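Long-range contacts in multiheme cytochrome cf (Carboxydothermus ferrireducens DSM 11255, PDB 6QVM), which probably carries electrons through a chain of eleven c-type hemes across the S-layer to insoluble extracellular Fe(III): residues A[242-253]-A[270-280]; A[550-558]-A[588-596]. All blocks are in the same frame, centred on the assembly; numbering follows the deposited sequence.

Contact 1 (A[242-253]-A[270-280]); sequences WHPNMVKTPDFF and VRYVINSPTEL. With HEC (heme c), chain J.
Trp-242 lies with one indole face on Pro-277, whose CG stands 3.7 Å from the centroid of the five-membered ring in a CH-pi contact. The six-membered ring runs on over the backbone of Ser-276 and Pro-277, and its CZ3 corner meets Asn-275 OD1 near the ring plane. Cut back to an alanine, this position would probably leave Pro-277 without its indole cover and the Asn-275 amide without the ring edge beside it. Asn-275 is the knob at the centre: CG is anti to the backbone N (chi1 -177°), which pushes the amide into the hollow between the indole edge and the edge of Phe-253. ND2 donates to Asn-245 O over 3.2 Å through a bent bond, while OD1 takes a hydrogen bond from Lys-296. Leu-280 fills the next dip, its CD1 sitting 3.9 Å from the Phe-253 centroid over one face, and Phe-252 closes the opposite face. Further along, Pro-250 CG pushes against Val-270 CB at 3.6 Å. Across the sheet, Val-247 CG1 leans on Tyr-272 CD1 (3.6 Å) and Met-246 CE reaches Ile-274 CG2. Lys-248 and Val-273 form a hydrogen-bonded antiparallel pair through both backbone bonds, and strand 247-248 is an outermost strand of a five-stranded antiparallel sheet. At its end Met-246 SD lies 3.4 Å from CGD of a heme propionate, and His-243 NE2 binds the iron, with His-387 as the second ligand: the bis-histidine site of a multiheme cytochrome c, flanked by a small beta sheet.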
# COMPACT_ATOMS: atom_id res chain seq x y z
N TRP A 242 6.84 7.50 -2.08
CA TRP A 242 7.06 8.66 -1.22
C TRP A 242 6.51 8.45 0.18
O TRP A 242 7.01 9.05 1.14
CB TRP A 242 6.46 9.90 -1.87
CG TRP A 242 7.33 10.40 -2.98
CD1 TRP A 242 7.12 10.26 -4.33
CD2 TRP A 242 8.57 11.10 -2.84
NE1 TRP A 242 8.15 10.84 -5.03
CE2 TRP A 242 9.06 11.36 -4.14
CE3 TRP A 242 9.32 11.54 -1.74
CZ2 TRP A 242 10.26 12.03 -4.36
CZ3 TRP A 242 10.51 12.21 -1.97
CH2 TRP A 242 10.97 12.45 -3.27
N HIS A 243 5.49 7.59 0.33
CA HIS A 243 4.85 7.33 1.61
C HIS A 243 5.87 7.02 2.71
O HIS A 243 5.91 7.74 3.71
CB HIS A 243 3.83 6.18 1.49
CG HIS A 243 2.46 6.63 1.07
ND1 HIS A 243 1.67 5.89 0.23
CD2 HIS A 243 1.75 7.73 1.39
CE1 HIS A 243 0.52 6.51 0.04
NE2 HIS A 243 0.54 7.64 0.74
N PRO A 244 6.72 5.99 2.57
CA PRO A 244 7.65 5.68 3.66
C PRO A 244 8.80 6.67 3.79
O PRO A 244 9.55 6.59 4.78
CB PRO A 244 8.17 4.29 3.30
CG PRO A 244 8.14 4.28 1.82
CD PRO A 244 6.91 5.06 1.44
N ASN A 245 8.95 7.61 2.86
CA ASN A 245 10.05 8.56 2.87
C ASN A 245 9.64 9.97 3.31
O ASN A 245 10.43 10.91 3.16
CB ASN A 245 10.71 8.62 1.49
CG ASN A 245 11.43 7.34 1.13
OD1 ASN A 245 12.44 6.99 1.74
ND2 ASN A 245 10.93 6.63 0.13
N MET A 246 8.43 10.13 3.84
CA MET A 246 7.93 11.47 4.15
C MET A 246 8.78 12.18 5.20
O MET A 246 8.93 13.41 5.14
CB MET A 246 6.47 11.39 4.61
CG MET A 246 5.85 12.71 5.03
SD MET A 246 5.59 13.84 3.65
CE MET A 246 4.56 15.09 4.41
N VAL A 247 9.36 11.44 6.14
CA VAL A 247 10.05 12.03 7.28
C VAL A 247 11.45 11.43 7.36
O VAL A 247 11.60 10.21 7.50
CB VAL A 247 9.28 11.79 8.59
CG1 VAL A 247 10.04 12.37 9.77
CG2 VAL A 247 7.88 12.39 8.50
N LYS A 248 12.46 12.29 7.29
CA LYS A 248 13.86 11.88 7.32
C LYS A 248 14.61 12.59 8.44
O LYS A 248 14.13 13.58 9.00
CB LYS A 248 14.56 12.17 5.99
CG LYS A 248 14.02 11.39 4.81
CD LYS A 248 14.08 9.90 5.09
CE LYS A 248 13.71 9.09 3.88
NZ LYS A 248 13.70 7.64 4.18
N THR A 249 15.79 12.07 8.74
CA THR A 249 16.79 12.79 9.51
C THR A 249 17.83 13.38 8.56
O THR A 249 18.03 12.87 7.45
CB THR A 249 17.46 11.87 10.54
OG1 THR A 249 18.03 10.73 9.88
CG2 THR A 249 16.46 11.40 11.59
N PRO A 250 18.50 14.47 8.96
CA PRO A 250 19.40 15.17 8.01
C PRO A 250 20.52 14.32 7.43
O PRO A 250 20.91 14.55 6.28
CB PRO A 250 19.95 16.32 8.87
CG PRO A 250 18.84 16.62 9.81
CD PRO A 250 18.23 15.28 10.16
N ASP A 251 21.07 13.35 8.17
CA ASP A 251 22.19 12.57 7.63
C ASP A 251 21.77 11.75 6.41
O ASP A 251 22.64 11.29 5.66
CB ASP A 251 22.78 11.66 8.71
CG ASP A 251 21.72 10.83 9.43
OD1 ASP A 251 21.09 9.97 8.77
OD2 ASP A 251 21.54 11.03 10.65
N PHE A 252 20.47 11.55 6.21
CA PHE A 252 19.98 10.82 5.05
C PHE A 252 20.38 11.48 3.74
O PHE A 252 20.53 10.80 2.72
CB PHE A 252 18.46 10.69 5.15
CG PHE A 252 17.78 10.15 3.92
CD1 PHE A 252 17.73 8.79 3.67
CD2 PHE A 252 17.18 11.01 3.01
CE1 PHE A 252 17.09 8.30 2.55
CE2 PHE A 252 16.54 10.53 1.89
CZ PHE A 252 16.50 9.17 1.66
N PHE A 253 20.55 12.80 3.74
CA PHE A 253 20.83 13.54 2.51
C PHE A 253 22.32 13.76 2.27
O PHE A 253 22.67 14.44 1.30
CB PHE A 253 20.10 14.88 2.53
CG PHE A 253 18.60 14.76 2.56
CD1 PHE A 253 17.88 14.62 1.39
CD2 PHE A 253 17.92 14.78 3.77
CE1 PHE A 253 16.50 14.50 1.42
CE2 PHE A 253 16.54 14.67 3.81
CZ PHE A 253 15.83 14.52 2.63
N VAL A 270 18.50 20.51 13.37
CA VAL A 270 17.35 19.89 12.72
C VAL A 270 17.05 18.55 13.38
O VAL A 270 17.95 17.72 13.56
CB VAL A 270 17.59 19.72 11.21
CG1 VAL A 270 16.34 19.20 10.53
CG2 VAL A 270 18.03 21.04 10.60
N ARG A 271 15.79 18.35 13.74
CA ARG A 271 15.33 17.07 14.25
C ARG A 271 14.84 16.16 13.12
O ARG A 271 15.23 14.99 13.04
CB ARG A 271 14.21 17.30 15.27
CG ARG A 271 14.00 16.15 16.22
CD ARG A 271 12.87 16.43 17.16
NE ARG A 271 13.28 17.16 18.36
CZ ARG A 271 13.88 16.60 19.41
NH1 ARG A 271 14.20 17.33 20.47
NH2 ARG A 271 14.14 15.31 19.40
N TYR A 272 13.98 16.69 12.25
CA TYR A 272 13.43 15.92 11.15
C TYR A 272 13.39 16.77 9.89
O TYR A 272 13.30 18.00 9.95
CB TYR A 272 12.02 15.40 11.45
CG TYR A 272 11.98 14.28 12.46
CD1 TYR A 272 12.62 13.08 12.21
CD2 TYR A 272 11.31 14.43 13.67
CE1 TYR A 272 12.59 12.05 13.12
CE2 TYR A 272 11.28 13.41 14.59
CZ TYR A 272 11.92 12.22 14.31
OH TYR A 272 11.89 11.19 15.22
N VAL A 273 13.44 16.10 8.74
CA VAL A 273 13.25 16.73 7.44
C VAL A 273 11.98 16.17 6.83
O VAL A 273 11.82 14.94 6.72
CB VAL A 273 14.45 16.51 6.51
CG1 VAL A 273 14.22 17.20 5.17
CG2 VAL A 273 15.73 16.99 7.16
N ILE A 274 11.06 17.05 6.43
CA ILE A 274 9.84 16.64 5.76
C ILE A 274 10.14 16.58 4.26
O ILE A 274 10.50 17.58 3.65
CB ILE A 274 8.68 17.60 6.07
CG1 ILE A 274 8.54 17.78 7.58
CG2 ILE A 274 7.38 17.07 5.48
CD1 ILE A 274 8.52 16.47 8.36
N ASN A 275 9.99 15.39 3.68
CA ASN A 275 10.58 15.05 2.39
C ASN A 275 9.48 14.83 1.36
O ASN A 275 8.78 13.81 1.40
CB ASN A 275 11.47 13.82 2.53
CG ASN A 275 12.18 13.45 1.24
OD1 ASN A 275 12.39 14.29 0.37
ND2 ASN A 275 12.53 12.18 1.12
N SER A 276 9.33 15.78 0.42
CA SER A 276 8.33 15.72 -0.63
C SER A 276 9.02 15.70 -1.99
O SER A 276 10.23 15.93 -2.06
CB SER A 276 7.37 16.91 -0.51
OG SER A 276 7.94 18.08 -1.08
N PRO A 277 8.31 15.42 -3.09
CA PRO A 277 8.99 15.32 -4.39
C PRO A 277 9.74 16.58 -4.82
O PRO A 277 10.73 16.47 -5.55
CB PRO A 277 7.85 14.99 -5.36
CG PRO A 277 6.85 14.28 -4.52
CD PRO A 277 6.92 14.93 -3.16
N THR A 278 9.31 17.77 -4.39
CA THR A 278 9.94 19.00 -4.85
C THR A 278 10.62 19.81 -3.76
O THR A 278 11.44 20.68 -4.09
CB THR A 278 8.90 19.90 -5.55
OG1 THR A 278 7.81 20.13 -4.65
CG2 THR A 278 8.39 19.25 -6.83
N GLU A 279 10.34 19.55 -2.48
CA GLU A 279 10.80 20.47 -1.46
C GLU A 279 11.09 19.72 -0.16
O GLU A 279 10.51 18.67 0.11
CB GLU A 279 9.77 21.57 -1.22
CG GLU A 279 10.32 22.79 -0.51
CD GLU A 279 9.37 23.97 -0.57
OE1 GLU A 279 8.18 23.80 -0.19
OE2 GLU A 279 9.79 25.05 -1.03
N LEU A 280 12.01 20.28 0.62
CA LEU A 280 12.33 19.81 1.96
C LEU A 280 11.93 20.87 2.97
O LEU A 280 12.26 22.05 2.81
CB LEU A 280 13.83 19.52 2.08
CG LEU A 280 14.41 18.42 1.20
CD1 LEU A 280 15.87 18.20 1.54
CD2 LEU A 280 13.62 17.13 1.35
FE HEC J . -1.01 8.80 0.66
CHA HEC J . 1.37 10.71 -0.84
CHB HEC J . -2.15 7.80 -2.45
CHC HEC J . -3.03 6.44 2.14
CHD HEC J . -0.32 10.17 3.75
NA HEC J . -0.49 9.17 -1.28
C1A HEC J . 0.51 10.04 -1.67
C2A HEC J . 0.48 10.13 -3.12
C3A HEC J . -0.50 9.33 -3.56
C4A HEC J . -1.12 8.72 -2.41
CMA HEC J . -0.89 9.12 -5.04
CAA HEC J . 1.41 11.01 -3.98
CBA HEC J . 2.61 10.17 -4.43
CGA HEC J . 3.44 11.00 -5.38
O1A HEC J . 3.59 12.23 -5.16
O2A HEC J . 3.95 10.41 -6.37
NB HEC J . -2.35 7.39 -0.02
C1B HEC J . -2.63 7.11 -1.35
C2B HEC J . -3.51 5.97 -1.39
C3B HEC J . -3.77 5.60 -0.13
C4B HEC J . -3.03 6.49 0.76
CMB HEC J . -4.07 5.38 -2.71
CAB HEC J . -4.68 4.43 0.34
CBB HEC J . -4.22 3.06 -0.22
NC HEC J . -1.61 8.43 2.58
C1C HEC J . -2.39 7.34 2.98
C2C HEC J . -2.43 7.32 4.43
C3C HEC J . -1.63 8.31 4.89
C4C HEC J . -1.14 9.05 3.73
CMC HEC J . -3.14 6.23 5.28
CAC HEC J . -1.34 8.71 6.37
CBC HEC J . -0.72 7.58 7.22
ND HEC J . 0.31 10.22 1.35
C1D HEC J . 0.43 10.63 2.68
C2D HEC J . 1.45 11.64 2.76
C3D HEC J . 1.97 11.80 1.33
C4D HEC J . 1.21 10.88 0.52
CMD HEC J . 1.93 12.40 4.01
CAD HEC J . 3.09 12.74 0.85
CBD HEC J . 4.35 11.86 0.79
CGD HEC J . 5.59 12.66 0.50
O1D HEC J . 5.46 13.76 -0.10
O2D HEC J . 6.71 12.19 0.85

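Contact 2 (A[550-558]-A[588-596]). With HEC (heme c), chain N.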
# COMPACT_ATOMS: atom_id res chain seq x y z
N VAL A 550 -7.58 14.37 -17.80
CA VAL A 550 -7.29 14.98 -16.52
C VAL A 550 -7.08 16.49 -16.62
O VAL A 550 -7.23 17.19 -15.61
CB VAL A 550 -6.06 14.30 -15.89
CG1 VAL A 550 -6.36 12.85 -15.56
CG2 VAL A 550 -4.87 14.39 -16.84
N THR A 551 -6.73 17.01 -17.80
CA THR A 551 -6.53 18.45 -17.93
C THR A 551 -7.79 19.21 -17.57
O THR A 551 -7.75 20.20 -16.83
CB THR A 551 -6.10 18.79 -19.36
OG1 THR A 551 -5.05 17.90 -19.78
CG2 THR A 551 -5.58 20.23 -19.46
N CYS A 552 -8.94 18.76 -18.07
CA CYS A 552 -10.20 19.44 -17.83
C CYS A 552 -10.94 18.88 -16.61
O CYS A 552 -11.57 19.64 -15.87
CB CYS A 552 -11.11 19.34 -19.06
SG CYS A 552 -10.47 20.15 -20.55
N HIS A 553 -10.87 17.57 -16.40
CA HIS A 553 -11.64 16.96 -15.32
C HIS A 553 -10.91 16.93 -13.99
O HIS A 553 -11.56 16.77 -12.95
CB HIS A 553 -12.03 15.52 -15.70
CG HIS A 553 -13.08 15.44 -16.77
ND1 HIS A 553 -14.43 15.55 -16.50
CD2 HIS A 553 -12.97 15.24 -18.10
CE1 HIS A 553 -15.11 15.42 -17.62
NE2 HIS A 553 -14.25 15.24 -18.61
N MET A 554 -9.58 17.05 -13.98
CA MET A 554 -8.81 17.00 -12.73
C MET A 554 -7.78 18.12 -12.69
O MET A 554 -6.57 17.86 -12.58
CB MET A 554 -8.14 15.64 -12.57
CG MET A 554 -9.09 14.44 -12.65
SD MET A 554 -8.25 12.92 -12.17
CE MET A 554 -8.06 13.17 -10.41
N PRO A 555 -8.21 19.39 -12.73
CA PRO A 555 -7.24 20.48 -12.62
C PRO A 555 -6.63 20.51 -11.23
O PRO A 555 -7.33 20.33 -10.23
CB PRO A 555 -8.07 21.74 -12.90
CG PRO A 555 -9.31 21.23 -13.57
CD PRO A 555 -9.57 19.91 -12.93
N ASN A 556 -5.32 20.72 -11.18
CA ASN A 556 -4.57 20.78 -9.93
C ASN A 556 -4.74 19.52 -9.09
O ASN A 556 -4.65 19.56 -7.86
CB ASN A 556 -4.96 22.02 -9.12
CG ASN A 556 -4.66 23.31 -9.87
OD1 ASN A 556 -3.56 23.49 -10.39
ND2 ASN A 556 -5.64 24.20 -9.92
N GLY A 557 -5.03 18.39 -9.73
CA GLY A 557 -5.21 17.14 -9.02
C GLY A 557 -6.55 16.96 -8.34
O GLY A 557 -6.73 15.98 -7.61
N TYR A 558 -7.50 17.87 -8.56
CA TYR A 558 -8.81 17.74 -7.93
C TYR A 558 -9.55 16.52 -8.46
O TYR A 558 -9.55 16.24 -9.66
CB TYR A 558 -9.64 19.00 -8.16
CG TYR A 558 -9.38 20.10 -7.16
CD1 TYR A 558 -9.69 19.92 -5.82
CD2 TYR A 558 -8.83 21.31 -7.55
CE1 TYR A 558 -9.46 20.92 -4.90
CE2 TYR A 558 -8.58 22.31 -6.64
CZ TYR A 558 -8.90 22.11 -5.31
OH TYR A 558 -8.67 23.11 -4.40
N TYR A 588 -13.86 23.72 3.10
CA TYR A 588 -14.75 22.92 2.27
C TYR A 588 -14.99 23.52 0.89
O TYR A 588 -15.71 22.92 0.09
CB TYR A 588 -16.10 22.73 2.98
CG TYR A 588 -16.75 24.03 3.40
CD1 TYR A 588 -16.45 24.62 4.62
CD2 TYR A 588 -17.66 24.66 2.57
CE1 TYR A 588 -17.04 25.81 5.00
CE2 TYR A 588 -18.26 25.85 2.94
CZ TYR A 588 -17.95 26.42 4.16
OH TYR A 588 -18.54 27.61 4.53
N LYS A 589 -14.40 24.69 0.60
CA LYS A 589 -14.59 25.33 -0.70
C LYS A 589 -13.46 24.95 -1.64
O LYS A 589 -12.28 25.02 -1.28
CB LYS A 589 -14.64 26.86 -0.57
CG LYS A 589 -15.78 27.39 0.28
CD LYS A 589 -15.62 28.89 0.50
CE LYS A 589 -16.82 29.46 1.22
NZ LYS A 589 -18.08 29.02 0.57
N ALA A 590 -13.82 24.55 -2.86
CA ALA A 590 -12.87 24.26 -3.91
C ALA A 590 -13.26 25.04 -5.16
O ALA A 590 -14.45 25.16 -5.48
CB ALA A 590 -12.83 22.76 -4.22
N SER A 591 -12.26 25.56 -5.86
CA SER A 591 -12.50 26.41 -7.02
C SER A 591 -11.36 26.23 -8.00
O SER A 591 -10.19 26.30 -7.61
CB SER A 591 -12.60 27.87 -6.59
OG SER A 591 -13.54 28.56 -7.38
N TYR A 592 -11.69 25.98 -9.27
CA TYR A 592 -10.65 25.84 -10.28
C TYR A 592 -11.18 26.24 -11.65
O TYR A 592 -12.38 26.32 -11.89
CB TYR A 592 -10.09 24.41 -10.32
CG TYR A 592 -11.11 23.30 -10.41
CD1 TYR A 592 -11.63 22.89 -11.64
CD2 TYR A 592 -11.52 22.61 -9.27
CE1 TYR A 592 -12.55 21.85 -11.72
CE2 TYR A 592 -12.44 21.58 -9.35
CZ TYR A 592 -12.95 21.20 -10.57
OH TYR A 592 -13.87 20.18 -10.65
N ASN A 593 -10.23 26.47 -12.56
CA ASN A 593 -10.49 26.76 -13.96
C ASN A 593 -10.03 25.56 -14.79
O ASN A 593 -8.85 25.21 -14.76
CB ASN A 593 -9.78 28.04 -14.39
CG ASN A 593 -10.13 28.48 -15.81
OD1 ASN A 593 -10.32 27.67 -16.71
ND2 ASN A 593 -10.19 29.80 -16.01
N SER A 594 -10.96 24.95 -15.53
CA SER A 594 -10.64 23.74 -16.27
C SER A 594 -10.02 24.01 -17.64
O SER A 594 -9.73 23.05 -18.37
CB SER A 594 -11.90 22.87 -16.47
OG SER A 594 -12.30 22.26 -15.25
N CYS A 595 -9.80 25.28 -18.01
CA CYS A 595 -9.49 25.62 -19.39
C CYS A 595 -8.31 26.57 -19.56
O CYS A 595 -7.80 26.69 -20.68
CB CYS A 595 -10.71 26.25 -20.06
SG CYS A 595 -12.25 25.38 -19.74
N SER A 596 -7.84 27.24 -18.50
CA SER A 596 -6.85 28.30 -18.67
C SER A 596 -5.42 27.79 -18.81
O SER A 596 -4.49 28.60 -18.77
CB SER A 596 -6.94 29.29 -17.52
OG SER A 596 -6.79 28.65 -16.26
FE HEC N . -14.80 15.19 -20.48
CHA HEC N . -18.10 15.64 -19.72
CHB HEC N . -15.12 11.80 -19.68
CHC HEC N . -11.66 14.60 -21.61
CHD HEC N . -14.33 18.60 -20.88
NA HEC N . -16.30 13.95 -19.82
C1A HEC N . -17.59 14.37 -19.56
C2A HEC N . -18.34 13.22 -19.09
C3A HEC N . -17.52 12.16 -19.08
C4A HEC N . -16.23 12.60 -19.53
CMA HEC N . -17.91 10.74 -18.63
CAA HEC N . -19.82 13.22 -18.69
CBA HEC N . -19.86 13.80 -17.29
CGA HEC N . -21.25 14.28 -16.99
O1A HEC N . -21.39 15.46 -16.57
O2A HEC N . -22.21 13.49 -17.17
NB HEC N . -13.61 13.51 -20.59
C1B HEC N . -13.97 12.20 -20.30
C2B HEC N . -12.92 11.33 -20.78
C3B HEC N . -11.94 12.10 -21.30
C4B HEC N . -12.37 13.49 -21.20
CMB HEC N . -12.93 9.79 -20.62
CAB HEC N . -10.61 11.63 -21.93
CBB HEC N . -10.85 10.76 -23.18
NC HEC N . -13.29 16.39 -21.09
C1C HEC N . -12.07 15.92 -21.53
C2C HEC N . -11.25 17.06 -21.92
C3C HEC N . -12.00 18.18 -21.76
C4C HEC N . -13.28 17.77 -21.21
CMC HEC N . -9.83 16.96 -22.51
CAC HEC N . -11.57 19.64 -22.04
CBC HEC N . -11.29 19.87 -23.54
ND HEC N . -16.02 16.87 -20.32
C1D HEC N . -15.61 18.19 -20.54
C2D HEC N . -16.74 19.06 -20.36
C3D HEC N . -17.92 18.15 -19.99
C4D HEC N . -17.38 16.80 -20.00
CMD HEC N . -16.76 20.59 -20.49
CAD HEC N . -19.37 18.60 -19.69
CBD HEC N . -19.71 18.21 -18.26
CGD HEC N . -20.24 19.40 -17.50
O1D HEC N . -19.76 19.65 -16.36
O2D HEC N . -21.15 20.10 -18.03
O HOH W 1 -11.86 17.85 -10.50
O HOH W 2 -9.64 25.80 -4.69
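Pro-555 and Tyr-558 both pack against one side of the Tyr-592 ring just after a c-type heme attachment site, where Cys-552 and His-553 form the CH end of a CXXCH motif. The tight part is apolar. Both come from the same side of the ring, Pro-555 CG within 3.4 Å of Tyr-592 CD1 and Tyr-558 CD2 near Tyr-592 CD2. The two tyrosine rings are nearly parallel, with planes at 25°, but slid so far apart that they barely overlap. The first torsion of Tyr-592 (chi1 51°) sets CG between its backbone N and carbonyl carbon, which lays the ring across Pro-555 and Tyr-558.

Toward Ala-590 the fit slackens: its CB touches Tyr-558 CE1 at 3.9 Å, and a water takes over, accepting from Ser-591 N and hydrogen-bonded to Tyr-558 OH. Ser-591, exposed, points away from 550-558, and its OG is hydrogen-bonded to Ser-569. A second water donates to His-553 O and Tyr-592 OH, tying the phenol to the end of the helix, while Lys-562 O is also hydrogen-bonded to that hydroxyl.

At the heme end, Cys-552 SG is bonded covalently to CAC and His-553 NE2 binds the iron opposite His-659. Cys-595 is itself linked to another heme c, and just before it Ser-594 OG donates to Cys-552 O at 2.8 Å, in the carbonyl plane.

Contact 1 closes before contact 2 opens along the chain, and the two do not touch: their centres are 29 Å apart and their nearest atoms about 13 Å. They belong to different antiparallel sheets. Contact 1 lies where strand 247-248 edges a sheet of five strands, beside 270-275, with 279-284 next in order; contact 2 sets the turn that follows helix 549-553 against 589-593, an outer strand of a four-stranded sheet. What they have in common is a heme-binding histidine in the first segment. Each thus sets a small sheet beside a different heme, consistent with a modular cytochrome in which local protein frames hold successive hemes for electron transfer.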